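PDB 4LXR: protein spaetzle C-106 from Drosophila melanogaster, which binds the Toll receptor as a disulfide-linked homodimeric cytokine, switching on the pathway that sets dorsal-ventral polarity in the embryo and induces the antifungal peptide drosomycin. Local coordinates for the interface of chains C and A and the interface of chains B and A. Sequence-based numbering; all coordinates share one arbitrary frame. Chains: chain A/B, Protein spaetzle C-106; chain C, Protein toll.

Contact 1: the interface of chains C and A. Residues chain C 250-251, 274-275, 277; chain A 59-61.
With its CG opposite the backbone N (chi1 -175°), A:Asn59 reaches towards Toll, while C:Asn275, its CG beside its own backbone N (chi1 -62°), extends to meet it. The two amides meet nearly perpendicular, their planes 76° apart. C:Asn275 ND2 donates a nearly straight hydrogen bond of 3.1 Å to A:Asn59 OD1; the acceptor lies in the plane of the donor amide, whereas the donor sits well above the carbonyl plane of A:Asn59. The A:Asn59 amide also packs on the beta-carbon of C:Ser250, with C:Ser250 CB 3.5 Å from A:Asn59 CG. At the other end of this amide, A:Asn59 ND2 donates a weak hydrogen bond to C:Met274 SD at 3.7 Å. Behind this contact, C:Met274 N donates to C:Ser250 OG at 2.9 Å, tying together the two receptor turns that receive A:Asn59. C:Asn275 also lies obliquely across A:Pro61, with C:Asn275 OD1 3.3 Å from the ring atom A:Pro61 CG. The guanidinium of C:Arg277 comes end-on to the backbone carbonyl of A:Phe60. C:Arg277 NH1 donates to A:Phe60 O at 2.7 Å and C:Arg277 NH2 to the same oxygen at 2.9 Å, with the oxygen in the guanidinium plane; this double grip restrains the group's rotation and would favour this backbone course of the ligand. The receptor residues occupy equivalent turns of LRR 5 and LRR 6, just beyond strands 246-248 and 270-273 of the leucine-rich-repeat solenoid, and receive a Spaetzle loop that precedes the 3-10 helix 62-64.

Contact 2: the interface of chains B and A. Residues chain B 72-74; chain A 14, 41-43.
The extended end of strand 65-73 in B, at B:Thr73 and the following B:Gln74, meets the extended A:Ile42 and A:Gln43 running the opposite way, and A:Gln43 N donates to B:Gln74 O at 3.2 Å. That bond is straight at its hydrogen, but the donor stands over the carbonyl plane, with a C=O...N angle of 96°, so the two segments do not pair like regular neighbouring strands. The side chain of A:Gln43 runs past B:Thr73 and on to the backbone of B:Gln74; the side chains of A:Gln43 and B:Thr73 lie alongside, pointing opposite ways. B:Thr73 carries its hydroxyl OG1 across from its backbone N (chi1 -151°), where it can donate a hydrogen bond of 2.9 Å to the backbone carbonyl A:Gln43 O. B:Thr73 OG1 also lies 3.3 Å from A:Gln43 CG. In A:Gln43, CG takes the crowded position between backbone N and carbonyl carbon (chi1 81°), and the chain then runs out straight along the B segment. This brings A:Gln43 NE2 to 3.0 Å from B:Gln74 N. A:Gln43 NE2 also lies 3.0 Å from A:Arg14 NH2. As modelled, N-H groups face each other in both pairs, so the orientation of the terminal amide is doubtful; turned over, its oxygen could probably accept from both. Further along, A:Arg14 directs NH2 to the carbonyl B:Tyr72 O, to which it donates at 2.9 Å. The nitrogen lies nearly along the C=O axis, while the oxygen is tilted somewhat from the guanidinium plane. At the opposite end, A:Ile42 CD1 comes 3.3 Å from B:Gln74 O, placing a methyl group beside this carbonyl. In the Spaetzle cystine-knot homodimer, the patch brings the end of strand 65-73 of B against strand 12-16 and the start of strand 43-47 of A, with its twin across the two-fold axis.

Contact 1: the interface of chains C and A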
# COMPACT_ATOMS: atom_id res chain seq x y z
N SER C 250 27.42 -13.84 -0.78
CA SER C 250 26.86 -12.65 -0.14
C SER C 250 27.41 -12.39 1.27
O SER C 250 28.03 -13.25 1.89
CB SER C 250 25.32 -12.72 -0.08
OG SER C 250 24.74 -12.83 -1.36
N ALA C 251 27.16 -11.18 1.76
CA ALA C 251 27.42 -10.82 3.14
C ALA C 251 28.86 -11.11 3.57
O ALA C 251 29.10 -11.53 4.69
CB ALA C 251 26.41 -11.49 4.08
N MET C 274 25.33 -10.34 -2.69
CA MET C 274 24.44 -9.34 -2.11
C MET C 274 24.96 -8.88 -0.75
O MET C 274 25.57 -9.66 -0.03
CB MET C 274 23.04 -9.95 -1.96
CG MET C 274 22.48 -10.51 -3.27
SD MET C 274 21.15 -11.68 -3.00
CE MET C 274 19.92 -10.58 -2.27
N ASN C 275 24.72 -7.62 -0.41
CA ASN C 275 25.03 -7.13 0.93
C ASN C 275 26.47 -7.38 1.36
O ASN C 275 26.75 -7.81 2.48
CB ASN C 275 24.06 -7.70 1.95
CG ASN C 275 22.65 -7.28 1.68
OD1 ASN C 275 22.35 -6.08 1.60
ND2 ASN C 275 21.76 -8.26 1.51
N ARG C 277 29.70 -6.31 2.97
CA ARG C 277 29.69 -5.51 4.20
C ARG C 277 30.67 -4.35 4.15
O ARG C 277 30.74 -3.56 5.09
CB ARG C 277 29.95 -6.39 5.42
CG ARG C 277 28.95 -7.56 5.59
CD ARG C 277 27.49 -7.08 5.70
NE ARG C 277 26.58 -8.19 6.01
CZ ARG C 277 25.25 -8.13 5.97
NH1 ARG C 277 24.63 -7.01 5.64
NH2 ARG C 277 24.55 -9.22 6.27
N ASN A 59 21.86 -12.68 5.35
CA ASN A 59 22.00 -11.95 4.08
C ASN A 59 20.94 -10.85 3.89
O ASN A 59 20.24 -10.81 2.88
CB ASN A 59 21.99 -12.92 2.87
CG ASN A 59 22.28 -12.21 1.54
OD1 ASN A 59 22.87 -11.13 1.53
ND2 ASN A 59 21.86 -12.82 0.40
N PHE A 60 20.82 -9.98 4.88
CA PHE A 60 20.03 -8.76 4.76
C PHE A 60 21.00 -7.61 5.01
O PHE A 60 22.05 -7.83 5.62
CB PHE A 60 18.85 -8.74 5.77
CG PHE A 60 17.71 -9.68 5.40
CD1 PHE A 60 16.79 -9.34 4.41
CD2 PHE A 60 17.56 -10.90 6.04
CE1 PHE A 60 15.75 -10.19 4.07
CE2 PHE A 60 16.53 -11.78 5.69
CZ PHE A 60 15.62 -11.43 4.72
N PRO A 61 20.67 -6.40 4.50
CA PRO A 61 21.43 -5.18 4.81
C PRO A 61 21.58 -5.05 6.32
O PRO A 61 20.65 -5.40 7.04
CB PRO A 61 20.52 -4.08 4.27
CG PRO A 61 19.78 -4.72 3.14
CD PRO A 61 19.53 -6.12 3.61

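Contact 2: the interface of chains B and A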
# COMPACT_ATOMS: atom_id res chain seq x y z
N TYR B 72 -3.53 -20.68 10.61
CA TYR B 72 -4.87 -20.63 11.18
C TYR B 72 -4.82 -20.94 12.66
O TYR B 72 -3.93 -21.64 13.14
CB TYR B 72 -5.79 -21.62 10.48
CG TYR B 72 -5.93 -21.38 9.00
CD1 TYR B 72 -5.06 -21.98 8.09
CD2 TYR B 72 -6.92 -20.54 8.50
CE1 TYR B 72 -5.18 -21.75 6.73
CE2 TYR B 72 -7.05 -20.30 7.14
CZ TYR B 72 -6.17 -20.92 6.26
OH TYR B 72 -6.28 -20.70 4.91
N THR B 73 -5.79 -20.40 13.40
CA THR B 73 -5.85 -20.61 14.84
C THR B 73 -7.25 -21.08 15.21
O THR B 73 -8.22 -20.76 14.52
CB THR B 73 -5.44 -19.32 15.61
OG1 THR B 73 -4.87 -19.66 16.87
CG2 THR B 73 -6.63 -18.40 15.81
N GLN B 74 -7.33 -21.87 16.28
CA GLN B 74 -8.62 -22.29 16.83
C GLN B 74 -8.62 -22.22 18.35
O GLN B 74 -8.57 -21.13 18.92
CB GLN B 74 -8.99 -23.70 16.36
CG GLN B 74 -10.04 -23.70 15.27
CD GLN B 74 -11.11 -22.66 15.51
OE1 GLN B 74 -11.11 -21.59 14.89
NE2 GLN B 74 -12.03 -22.95 16.42
N ARG A 14 3.36 -23.62 19.62
CA ARG A 14 1.90 -23.62 19.52
C ARG A 14 1.32 -24.44 20.66
O ARG A 14 1.82 -25.51 20.96
CB ARG A 14 1.44 -24.21 18.18
CG ARG A 14 1.83 -23.39 16.96
CD ARG A 14 1.37 -24.03 15.66
NE ARG A 14 -0.09 -24.04 15.50
CZ ARG A 14 -0.80 -23.01 15.05
NH1 ARG A 14 -0.21 -21.87 14.72
NH2 ARG A 14 -2.12 -23.12 14.93
N ALA A 41 -11.50 -24.51 24.00
CA ALA A 41 -10.05 -24.56 23.92
C ALA A 41 -9.50 -23.57 22.88
O ALA A 41 -9.81 -23.66 21.69
CB ALA A 41 -9.59 -25.97 23.60
N ILE A 42 -8.67 -22.63 23.34
CA ILE A 42 -8.07 -21.62 22.48
C ILE A 42 -6.59 -21.92 22.23
O ILE A 42 -5.82 -22.12 23.17
CB ILE A 42 -8.22 -20.22 23.11
CG1 ILE A 42 -7.28 -19.20 22.45
CG2 ILE A 42 -7.96 -20.28 24.61
CD1 ILE A 42 -7.66 -18.82 21.03
N GLN A 43 -6.19 -21.95 20.96
CA GLN A 43 -4.79 -22.18 20.66
C GLN A 43 -4.03 -20.89 20.35
O GLN A 43 -4.55 -19.98 19.71
CB GLN A 43 -4.60 -23.22 19.55
CG GLN A 43 -4.77 -22.71 18.14
CD GLN A 43 -4.32 -23.73 17.11
OE1 GLN A 43 -3.48 -24.59 17.39
NE2 GLN A 43 -4.90 -23.66 15.91

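Contact 1 and contact 2 lie about 37 Å apart, measured between the centres of their C-alpha atoms. They share chain A but no residue: contact 1 uses a loop between strands 43-47 and 67-73, whereas contact 2 uses strand 12-16 and the region at the start of strand 43-47. One Spaetzle protomer can therefore hold its sister subunit and Toll at the same time, on separate surfaces. Contact 2 supports a dimer also joined by an interchain disulfide, and contact 1 helps seat that dimer on the receptor, consistent with one Toll molecule bound to one Spaetzle homodimer.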